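Local structure of polyketide synthase type I (Bacillus amyloliquefaciens, 5KKU) at residues V36-M41 against K74-T79; I61-V66 against K88-S93; E129-N134 against Y238-K243. The protein contributes a dehydratase domain of double-hotdog fold to the difficidin polyketide assembly line, where it probably removes water from carrier-bound intermediates. One frame throughout, in Å; residues are numbered along the deposited sequence.

Contact 1 of 3, residues V36-M41 against K74-T79; sequences VTLIDM and KHLYVT
In the N-terminal hotdog fold, helix 37-49 is the sausage and the curled antiparallel sheet is the bun, and here Leu38 and Met41 of the one meet Leu76 and Val78 of the other through purely apolar contacts between the two segments. Leu38 and Met41 stand three residues apart, on the side of the helix that faces the strand; Leu76 and Val78 alternate with Tyr77, whose side chain sets out from the other face of the sheet. The segment axes come no closer than 11.5 Å, with 59° between their directions, so side chains must span the gap. Met41 does most of this. Its CG lies anti to the backbone N (chi1 167°) and the chain runs on extended to the sulfur, which reaches between the two strand residues: SD is 3.8 Å from Val78 CG2 and 4.0 Å from Leu76 CD2. The bend at chi3 (-52°) then turns the terminal methyl to the leucine, with Met41 CE also 4.0 Å from Leu76 CD2. Thus one branch of Leu76 receives both the sulfur and the methyl. All four residues are buried, and no hydrogen bond joins the segments. The strand's backbone is engaged instead by strand 9-15, through residues such as Gln13 and Phe11, and by strand 86-97, through Glu94 and Thr92. Away from the strand, Asp40 forms a salt bridge with Arg44, and Ile39 packs against Leu197 of helix 194-200, which also carries Asp198, the predicted proton donor. Leu38 touches the strand more lightly. Its side chain crosses that of Leu76 at about a right angle, methyl against methyl, Leu38 CD2 lying 3.9 Å from Leu76 CD2.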
loop_
_atom_site.group_PDB
_atom_site.type_symbol
_atom_site.label_atom_id
_atom_site.label_comp_id
_atom_site.label_asym_id
_atom_site.label_seq_id
_atom_site.Cartn_x
_atom_site.Cartn_y
_atom_site.Cartn_z
ATOM N N VAL A 36 1.170 2.764 1.749
ATOM C CA VAL A 36 1.763 1.635 1.078
ATOM C C VAL A 36 2.662 2.014 -0.079
ATOM O O VAL A 36 3.487 1.279 -0.453
ATOM C CB VAL A 36 0.728 0.590 0.619
ATOM C CG1 VAL A 36 0.159 -0.146 1.779
ATOM C CG2 VAL A 36 -0.350 1.166 -0.269
ATOM N N THR A 37 2.458 3.150 -0.655
ATOM C CA THR A 37 3.358 3.709 -1.611
ATOM C C THR A 37 4.827 3.653 -1.157
ATOM O O THR A 37 5.701 3.437 -1.942
ATOM C CB THR A 37 2.966 5.186 -1.875
ATOM O OG1 THR A 37 1.709 5.241 -2.506
ATOM C CG2 THR A 37 3.934 5.869 -2.711
ATOM N N LEU A 38 5.074 3.877 0.125
ATOM C CA LEU A 38 6.402 3.878 0.701
ATOM C C LEU A 38 7.094 2.544 0.647
ATOM O O LEU A 38 8.286 2.470 0.670
ATOM C CB LEU A 38 6.394 4.436 2.105
ATOM C CG LEU A 38 5.725 5.792 2.275
ATOM C CD1 LEU A 38 5.516 6.052 3.712
ATOM C CD2 LEU A 38 6.462 6.937 1.646
ATOM N N ILE A 39 6.333 1.481 0.539
ATOM C CA ILE A 39 6.889 0.164 0.351
ATOM C C ILE A 39 7.728 0.116 -0.939
ATOM O O ILE A 39 8.813 -0.411 -0.948
ATOM C CB ILE A 39 5.805 -0.948 0.368
ATOM C CG1 ILE A 39 5.300 -1.200 1.770
ATOM C CG2 ILE A 39 6.314 -2.243 -0.208
ATOM C CD1 ILE A 39 4.046 -1.996 1.889
ATOM N N ASP A 40 7.215 0.716 -2.009
ATOM C CA ASP A 40 7.944 0.819 -3.272
ATOM C C ASP A 40 9.194 1.635 -3.102
ATOM O O ASP A 40 10.207 1.334 -3.622
ATOM C CB ASP A 40 7.091 1.427 -4.369
ATOM C CG ASP A 40 7.873 1.785 -5.611
ATOM O OD1 ASP A 40 8.217 0.967 -6.417
ATOM O OD2 ASP A 40 8.172 2.930 -5.749
ATOM N N MET A 41 9.111 2.732 -2.390
ATOM C CA MET A 41 10.257 3.597 -2.195
ATOM C C MET A 41 11.402 2.855 -1.552
ATOM O O MET A 41 12.490 3.005 -1.975
ATOM C CB MET A 41 9.847 4.860 -1.430
ATOM C CG MET A 41 10.884 5.790 -0.850
ATOM S SD MET A 41 10.217 7.316 -0.196
ATOM C CE MET A 41 9.306 7.801 -1.577
ATOM N N LYS A 74 6.699 18.095 -0.925
ATOM C CA LYS A 74 7.315 17.447 0.200
ATOM C C LYS A 74 8.652 16.847 -0.129
ATOM O O LYS A 74 8.826 16.319 -1.156
ATOM C CB LYS A 74 6.414 16.389 0.789
ATOM C CG LYS A 74 5.191 16.906 1.436
ATOM C CD LYS A 74 5.500 17.713 2.641
ATOM C CE LYS A 74 4.672 17.218 3.773
ATOM N NZ LYS A 74 3.277 17.698 3.727
ATOM N N HIS A 75 9.582 16.943 0.790
ATOM C CA HIS A 75 10.806 16.191 0.759
ATOM C C HIS A 75 10.781 15.124 1.775
ATOM O O HIS A 75 10.515 15.369 2.887
ATOM C CB HIS A 75 12.016 17.077 0.999
ATOM C CG HIS A 75 12.434 17.852 -0.194
ATOM N ND1 HIS A 75 13.574 18.596 -0.220
ATOM C CD2 HIS A 75 11.853 18.016 -1.393
ATOM C CE1 HIS A 75 13.685 19.177 -1.386
ATOM N NE2 HIS A 75 12.659 18.835 -2.119
ATOM N N LEU A 76 11.084 13.916 1.406
ATOM C CA LEU A 76 11.112 12.811 2.319
ATOM C C LEU A 76 12.542 12.382 2.636
ATOM O O LEU A 76 13.391 12.417 1.821
ATOM C CB LEU A 76 10.337 11.652 1.711
ATOM C CG LEU A 76 8.832 11.650 1.851
ATOM C CD1 LEU A 76 8.196 12.927 1.370
ATOM C CD2 LEU A 76 8.229 10.439 1.203
ATOM N N TYR A 77 12.807 11.989 3.852
ATOM C CA TYR A 77 14.121 11.519 4.251
ATOM C C TYR A 77 14.069 10.052 4.695
ATOM O O TYR A 77 13.516 9.743 5.699
ATOM C CB TYR A 77 14.703 12.409 5.339
ATOM C CG TYR A 77 14.760 13.866 5.004
ATOM C CD1 TYR A 77 15.641 14.333 4.090
ATOM C CD2 TYR A 77 13.921 14.771 5.597
ATOM C CE1 TYR A 77 15.700 15.648 3.778
ATOM C CE2 TYR A 77 13.985 16.097 5.296
ATOM C CZ TYR A 77 14.886 16.519 4.371
ATOM O OH TYR A 77 14.988 17.802 4.036
ATOM N N VAL A 78 14.640 9.168 3.900
ATOM C CA VAL A 78 14.676 7.751 4.215
ATOM C C VAL A 78 15.987 7.369 4.860
ATOM O O VAL A 78 17.010 7.434 4.250
ATOM C CB VAL A 78 14.396 6.854 2.998
ATOM C CG1 VAL A 78 14.261 5.431 3.411
ATOM C CG2 VAL A 78 13.140 7.243 2.294
ATOM N N THR A 79 15.955 6.937 6.086
ATOM C CA THR A 79 17.174 6.682 6.816
ATOM C C THR A 79 17.368 5.221 7.154
ATOM O O THR A 79 16.609 4.653 7.870
ATOM C CB THR A 79 17.206 7.497 8.120
ATOM O OG1 THR A 79 17.244 8.866 7.810
ATOM C CG2 THR A 79 18.401 7.170 8.964
#

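Contact 2 of 3, residues I61-V66 against K88-S93; sequences IFKQPV and KVEITS
Val66 lays one methyl against the hydroxyl of Ser93, with Val66 CG2 4.0 Å from Ser93 OG, an apolar group beside a polar one. The valine has CG1 anti to its amide nitrogen (chi1 168°), which leaves CG2 as the branch that meets the serine. On Ser93 the hydroxyl sits between the backbone N and the carbonyl carbon (chi1 51°), and its polar partner is Asn109 OD1 on strand 107-116, to which it is hydrogen-bonded. The same asparagine donates through ND2 to the carbonyl oxygen of Gln64, so its amide ties both segments to one side chain.

Further along, the contact becomes electrostatic and looser. Lys63 runs out almost fully extended, and its NZ stops 4.5 Å from Glu90 OE1, beyond salt-bridge range. Its stronger partner is Glu111, with which it does form a salt bridge, while Glu90 OE1 also has a long pairing with Lys88 NZ at 3.9 Å. Lys63 and Lys88 thus gather round the carboxylates of Glu90 and Glu111 in a partly exposed cluster.

No hydrogen bond links the segments directly. Strand 107-116 pairs antiparallel with both 55-62 and 86-97, and the chain leaving 55-62 passes close to its Asn109. The contact thereby joins the chain beyond strand 55-62 to strand 86-97 in the curved antiparallel sheet of the N-terminal hotdog fold.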
loop_
_atom_site.group_PDB
_atom_site.type_symbol
_atom_site.label_atom_id
_atom_site.label_comp_id
_atom_site.label_asym_id
_atom_site.label_seq_id
_atom_site.Cartn_x
_atom_site.Cartn_y
_atom_site.Cartn_z
ATOM N N ILE A 61 5.036 0.217 10.278
ATOM C CA ILE A 61 4.070 1.071 10.904
ATOM C C ILE A 61 3.867 2.309 10.083
ATOM O O ILE A 61 4.782 2.988 9.838
ATOM C CB ILE A 61 4.501 1.509 12.296
ATOM C CG1 ILE A 61 4.866 0.339 13.152
ATOM C CG2 ILE A 61 3.414 2.305 12.966
ATOM C CD1 ILE A 61 5.522 0.709 14.458
ATOM N N PHE A 62 2.649 2.584 9.698
ATOM C CA PHE A 62 2.335 3.748 8.939
ATOM C C PHE A 62 1.899 4.857 9.869
ATOM O O PHE A 62 1.011 4.707 10.655
ATOM C CB PHE A 62 1.243 3.468 7.913
ATOM C CG PHE A 62 1.578 2.421 6.905
ATOM C CD1 PHE A 62 2.551 2.614 5.992
ATOM C CD2 PHE A 62 0.861 1.294 6.837
ATOM C CE1 PHE A 62 2.839 1.672 5.063
ATOM C CE2 PHE A 62 1.141 0.350 5.917
ATOM C CZ PHE A 62 2.133 0.535 5.029
ATOM N N LYS A 63 2.565 5.980 9.786
ATOM C CA LYS A 63 2.333 7.061 10.704
ATOM C C LYS A 63 2.014 8.539 10.628
ATOM O O LYS A 63 1.395 9.062 11.509
ATOM C CB LYS A 63 3.613 7.482 11.374
ATOM C CG LYS A 63 4.363 6.327 11.997
ATOM C CD LYS A 63 5.447 6.741 12.965
ATOM C CE LYS A 63 6.429 5.632 13.193
ATOM N NZ LYS A 63 7.726 6.011 13.772
ATOM N N GLN A 64 2.200 9.203 9.600
ATOM C CA GLN A 64 1.645 10.501 9.343
ATOM C C GLN A 64 1.472 10.440 7.807
ATOM O O GLN A 64 2.338 10.009 7.149
ATOM C CB GLN A 64 2.426 11.683 9.842
ATOM C CG GLN A 64 1.648 12.928 10.019
ATOM C CD GLN A 64 0.760 12.950 11.227
ATOM O OE1 GLN A 64 -0.153 12.211 11.303
ATOM N NE2 GLN A 64 1.018 13.829 12.134
ATOM N N PRO A 65 0.341 10.841 7.280
ATOM C CA PRO A 65 0.152 10.842 5.844
ATOM C C PRO A 65 0.986 11.918 5.167
ATOM O O PRO A 65 1.104 12.937 5.738
ATOM C CB PRO A 65 -1.332 11.132 5.711
ATOM C CG PRO A 65 -1.665 11.920 6.872
ATOM C CD PRO A 65 -0.852 11.331 7.968
ATOM N N VAL A 66 1.616 11.654 4.047
ATOM C CA VAL A 66 2.283 12.680 3.277
ATOM C C VAL A 66 1.249 13.450 2.451
ATOM O O VAL A 66 0.709 12.933 1.527
ATOM C CB VAL A 66 3.377 12.103 2.367
ATOM C CG1 VAL A 66 3.864 13.108 1.358
ATOM C CG2 VAL A 66 4.532 11.563 3.161
ATOM N N LYS A 88 17.099 -0.937 10.458
ATOM C CA LYS A 88 15.932 -0.174 10.726
ATOM C C LYS A 88 15.779 0.917 9.704
ATOM O O LYS A 88 16.705 1.541 9.310
ATOM C CB LYS A 88 15.939 0.390 12.118
ATOM C CG LYS A 88 14.670 1.108 12.516
ATOM C CD LYS A 88 14.967 1.970 13.716
ATOM C CE LYS A 88 13.836 2.899 14.104
ATOM N NZ LYS A 88 12.684 2.156 14.638
ATOM N N VAL A 89 14.561 1.116 9.251
ATOM C CA VAL A 89 14.280 2.145 8.302
ATOM C C VAL A 89 13.209 3.102 8.778
ATOM O O VAL A 89 12.179 2.716 9.231
ATOM C CB VAL A 89 13.897 1.574 6.946
ATOM C CG1 VAL A 89 13.548 2.674 5.979
ATOM C CG2 VAL A 89 15.011 0.741 6.396
ATOM N N GLU A 90 13.456 4.380 8.630
ATOM C CA GLU A 90 12.454 5.359 8.965
ATOM C C GLU A 90 12.321 6.409 7.902
ATOM O O GLU A 90 13.308 6.867 7.382
ATOM C CB GLU A 90 12.772 6.007 10.283
ATOM C CG GLU A 90 12.564 5.097 11.452
ATOM C CD GLU A 90 13.024 5.714 12.736
ATOM O OE1 GLU A 90 12.209 5.897 13.640
ATOM O OE2 GLU A 90 14.214 6.034 12.817
ATOM N N ILE A 91 11.104 6.794 7.629
ATOM C CA ILE A 91 10.822 7.842 6.688
ATOM C C ILE A 91 10.193 9.054 7.358
ATOM O O ILE A 91 9.197 8.986 8.016
ATOM C CB ILE A 91 9.927 7.349 5.581
ATOM C CG1 ILE A 91 10.531 6.158 4.895
ATOM C CG2 ILE A 91 9.647 8.472 4.616
ATOM C CD1 ILE A 91 9.683 5.639 3.808
ATOM N N THR A 92 10.796 10.196 7.188
ATOM C CA THR A 92 10.194 11.408 7.658
ATOM C C THR A 92 10.029 12.326 6.475
ATOM O O THR A 92 10.496 12.033 5.441
ATOM C CB THR A 92 11.045 12.090 8.734
ATOM O OG1 THR A 92 12.322 12.370 8.215
ATOM C CG2 THR A 92 11.169 11.244 9.870
ATOM N N SER A 93 9.409 13.466 6.684
ATOM C CA SER A 93 9.207 14.412 5.615
ATOM C C SER A 93 9.046 15.852 6.031
ATOM O O SER A 93 8.759 16.153 7.142
ATOM C CB SER A 93 8.028 14.001 4.768
ATOM O OG SER A 93 6.931 13.761 5.551
#

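Contact 3 of 3, residues E129-N134 against Y238-K243; sequences EAFMKN and YTYSAK
Met132, Tyr238 and Tyr240 carry most of this contact, in which the short helix 128-133 lies against strand 236-248 of the C-terminal hotdog fold. The helix leads into strand 137-140 and probably forms part of the passage between the two hotdog halves of the dehydratase. Neighbouring residues on the helix each take one tyrosine of the strand: Met132 meets Tyr238, and Phe131 meets Tyr240.

The thioether extends beyond CG (chi2 168°, chi3 162°), a shape that carries its methyl away from the helix to the tyrosine. It arrives at the rim of the Tyr238 ring and in the ring plane, and the two side chains cross at about a right angle. The phenol oxygen beyond that rim is hydrogen-bonded to Glu176 on strand 172-178, with a weaker bond to Arg268.

Tyr240 reaches the helix by the end of its side chain. Its CG is anti to the backbone N (chi1 169°), and its hydroxyl is hydrogen-bonded to Glu172 on strand 172-178, which would help fix the reach of the ring. Phe131 CE2 comes to the edge of this ring, 4.3 Å from Tyr240 CE1, a light touch between buried phenylalanine and partly exposed tyrosine. The phenylalanine ring also packs on Leu174 and Tyr166, joining the helix to strands 172-178 and 162-168.

The salt-bridged pair Glu129 and Lys133 lies on the helix away from the strand, exposed and apart from these rings. No hydrogen bond crosses between the segments; the tightest approach is Met132 CE to Tyr238 CE2, 3.4 Å.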
loop_
_atom_site.group_PDB
_atom_site.type_symbol
_atom_site.label_atom_id
_atom_site.label_comp_id
_atom_site.label_asym_id
_atom_site.label_seq_id
_atom_site.Cartn_x
_atom_site.Cartn_y
_atom_site.Cartn_z
ATOM N N GLU A 129 -7.540 -19.429 -13.202
ATOM C CA GLU A 129 -8.644 -19.758 -14.047
ATOM C C GLU A 129 -9.738 -20.542 -13.346
ATOM O O GLU A 129 -10.874 -20.236 -13.499
ATOM C CB GLU A 129 -8.160 -20.618 -15.156
ATOM C CG GLU A 129 -7.672 -20.018 -16.418
ATOM C CD GLU A 129 -7.765 -21.076 -17.494
ATOM O OE1 GLU A 129 -6.752 -21.632 -17.880
ATOM O OE2 GLU A 129 -8.876 -21.415 -17.895
ATOM N N ALA A 130 -9.349 -21.551 -12.624
ATOM C CA ALA A 130 -10.291 -22.351 -11.935
ATOM C C ALA A 130 -11.036 -21.589 -10.857
ATOM O O ALA A 130 -12.170 -21.813 -10.668
ATOM C CB ALA A 130 -9.636 -23.583 -11.375
ATOM N N PHE A 131 -10.342 -20.700 -10.159
ATOM C CA PHE A 131 -10.944 -19.857 -9.141
ATOM C C PHE A 131 -12.014 -18.989 -9.743
ATOM O O PHE A 131 -13.060 -18.888 -9.217
ATOM C CB PHE A 131 -9.927 -18.991 -8.408
ATOM C CG PHE A 131 -10.445 -18.413 -7.124
ATOM C CD1 PHE A 131 -11.176 -17.256 -7.110
ATOM C CD2 PHE A 131 -10.206 -19.033 -5.936
ATOM C CE1 PHE A 131 -11.683 -16.751 -5.950
ATOM C CE2 PHE A 131 -10.684 -18.530 -4.776
ATOM C CZ PHE A 131 -11.417 -17.374 -4.774
ATOM N N MET A 132 -11.711 -18.357 -10.852
ATOM C CA MET A 132 -12.654 -17.485 -11.535
ATOM C C MET A 132 -13.894 -18.185 -12.077
ATOM O O MET A 132 -14.978 -17.731 -11.895
ATOM C CB MET A 132 -11.981 -16.723 -12.656
ATOM C CG MET A 132 -11.080 -15.578 -12.250
ATOM S SD MET A 132 -10.090 -14.968 -13.610
ATOM C CE MET A 132 -9.591 -13.390 -13.048
ATOM N N LYS A 133 -13.705 -19.324 -12.732
ATOM C CA LYS A 133 -14.777 -20.082 -13.335
ATOM C C LYS A 133 -15.657 -20.768 -12.340
ATOM O O LYS A 133 -16.755 -21.022 -12.598
ATOM C CB LYS A 133 -14.247 -21.087 -14.331
ATOM C CG LYS A 133 -13.675 -20.460 -15.567
ATOM C CD LYS A 133 -12.998 -21.428 -16.483
ATOM C CE LYS A 133 -12.859 -20.843 -17.852
ATOM N NZ LYS A 133 -11.771 -21.472 -18.629
ATOM N N ASN A 134 -15.137 -21.019 -11.172
ATOM C CA ASN A 134 -15.900 -21.668 -10.169
ATOM C C ASN A 134 -16.271 -20.789 -8.990
ATOM O O ASN A 134 -16.688 -21.239 -8.003
ATOM C CB ASN A 134 -15.188 -22.916 -9.763
ATOM C CG ASN A 134 -14.956 -23.845 -10.915
ATOM O OD1 ASN A 134 -15.823 -24.155 -11.649
ATOM N ND2 ASN A 134 -13.784 -24.286 -11.042
ATOM N N TYR A 238 -3.205 -10.715 -9.456
ATOM C CA TYR A 238 -4.299 -11.386 -8.809
ATOM C C TYR A 238 -4.072 -11.470 -7.342
ATOM O O TYR A 238 -3.329 -12.281 -6.907
ATOM C CB TYR A 238 -4.500 -12.766 -9.413
ATOM C CG TYR A 238 -4.755 -12.734 -10.883
ATOM C CD1 TYR A 238 -3.741 -12.605 -11.779
ATOM C CD2 TYR A 238 -6.002 -12.822 -11.353
ATOM C CE1 TYR A 238 -3.990 -12.541 -13.096
ATOM C CE2 TYR A 238 -6.259 -12.760 -12.668
ATOM C CZ TYR A 238 -5.255 -12.649 -13.532
ATOM O OH TYR A 238 -5.553 -12.594 -14.807
ATOM N N THR A 239 -4.723 -10.601 -6.617
ATOM C CA THR A 239 -4.623 -10.521 -5.209
ATOM C C THR A 239 -5.553 -11.501 -4.497
ATOM O O THR A 239 -6.727 -11.345 -4.485
ATOM C CB THR A 239 -4.825 -9.062 -4.738
ATOM O OG1 THR A 239 -3.801 -8.237 -5.295
ATOM C CG2 THR A 239 -4.769 -8.986 -3.257
ATOM N N TYR A 240 -5.002 -12.517 -3.891
ATOM C CA TYR A 240 -5.756 -13.487 -3.218
ATOM C C TYR A 240 -5.797 -13.228 -1.719
ATOM O O TYR A 240 -4.813 -12.869 -1.135
ATOM C CB TYR A 240 -5.148 -14.832 -3.492
ATOM C CG TYR A 240 -5.684 -15.927 -2.652
ATOM C CD1 TYR A 240 -6.779 -16.626 -3.042
ATOM C CD2 TYR A 240 -5.087 -16.278 -1.496
ATOM C CE1 TYR A 240 -7.291 -17.609 -2.288
ATOM C CE2 TYR A 240 -5.593 -17.277 -0.727
ATOM C CZ TYR A 240 -6.695 -17.944 -1.144
ATOM O OH TYR A 240 -7.222 -18.904 -0.421
ATOM N N SER A 241 -6.933 -13.446 -1.106
ATOM C CA SER A 241 -7.136 -13.243 0.301
ATOM C C SER A 241 -8.127 -14.285 0.886
ATOM O O SER A 241 -9.061 -14.664 0.259
ATOM C CB SER A 241 -7.582 -11.811 0.495
ATOM O OG SER A 241 -8.021 -11.512 1.756
ATOM N N ALA A 242 -7.838 -14.780 2.074
ATOM C CA ALA A 242 -8.676 -15.772 2.712
ATOM C C ALA A 242 -9.304 -15.355 4.022
ATOM O O ALA A 242 -8.725 -14.722 4.836
ATOM C CB ALA A 242 -7.928 -17.050 2.894
ATOM N N LYS A 243 -10.529 -15.775 4.197
ATOM C CA LYS A 243 -11.274 -15.474 5.386
ATOM C C LYS A 243 -10.649 -15.972 6.665
ATOM O O LYS A 243 -10.582 -15.257 7.591
ATOM C CB LYS A 243 -12.726 -15.908 5.256
ATOM C CG LYS A 243 -13.616 -15.238 6.274
ATOM C CD LYS A 243 -15.043 -15.069 5.848
ATOM C CE LYS A 243 -15.971 -15.480 6.963
ATOM N NZ LYS A 243 -15.532 -16.766 7.582
#

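In the fold
The three contacts illustrate how the contacts of a double-hotdog domain differ with their place in the fold. Contact 1 is wholly buried and apolar, whereas contact 2, centred about 7 Å away, is partly buried and mixes a methyl-hydroxyl touch with loose charges. The two share a sheet: strands 73-83 and 86-97 are neighbours, and probable hydrogen bonds from Tyr77 N to Thr92 O and from Thr79 N to Glu90 O join them directly. Contact 3 lies on the opposite side of the chain's centre, about 31 Å from contact 1 between centres. Like contact 1 it sets a helix against a strand, but there aromatic rings replace aliphatic branches, and the burial is only partial.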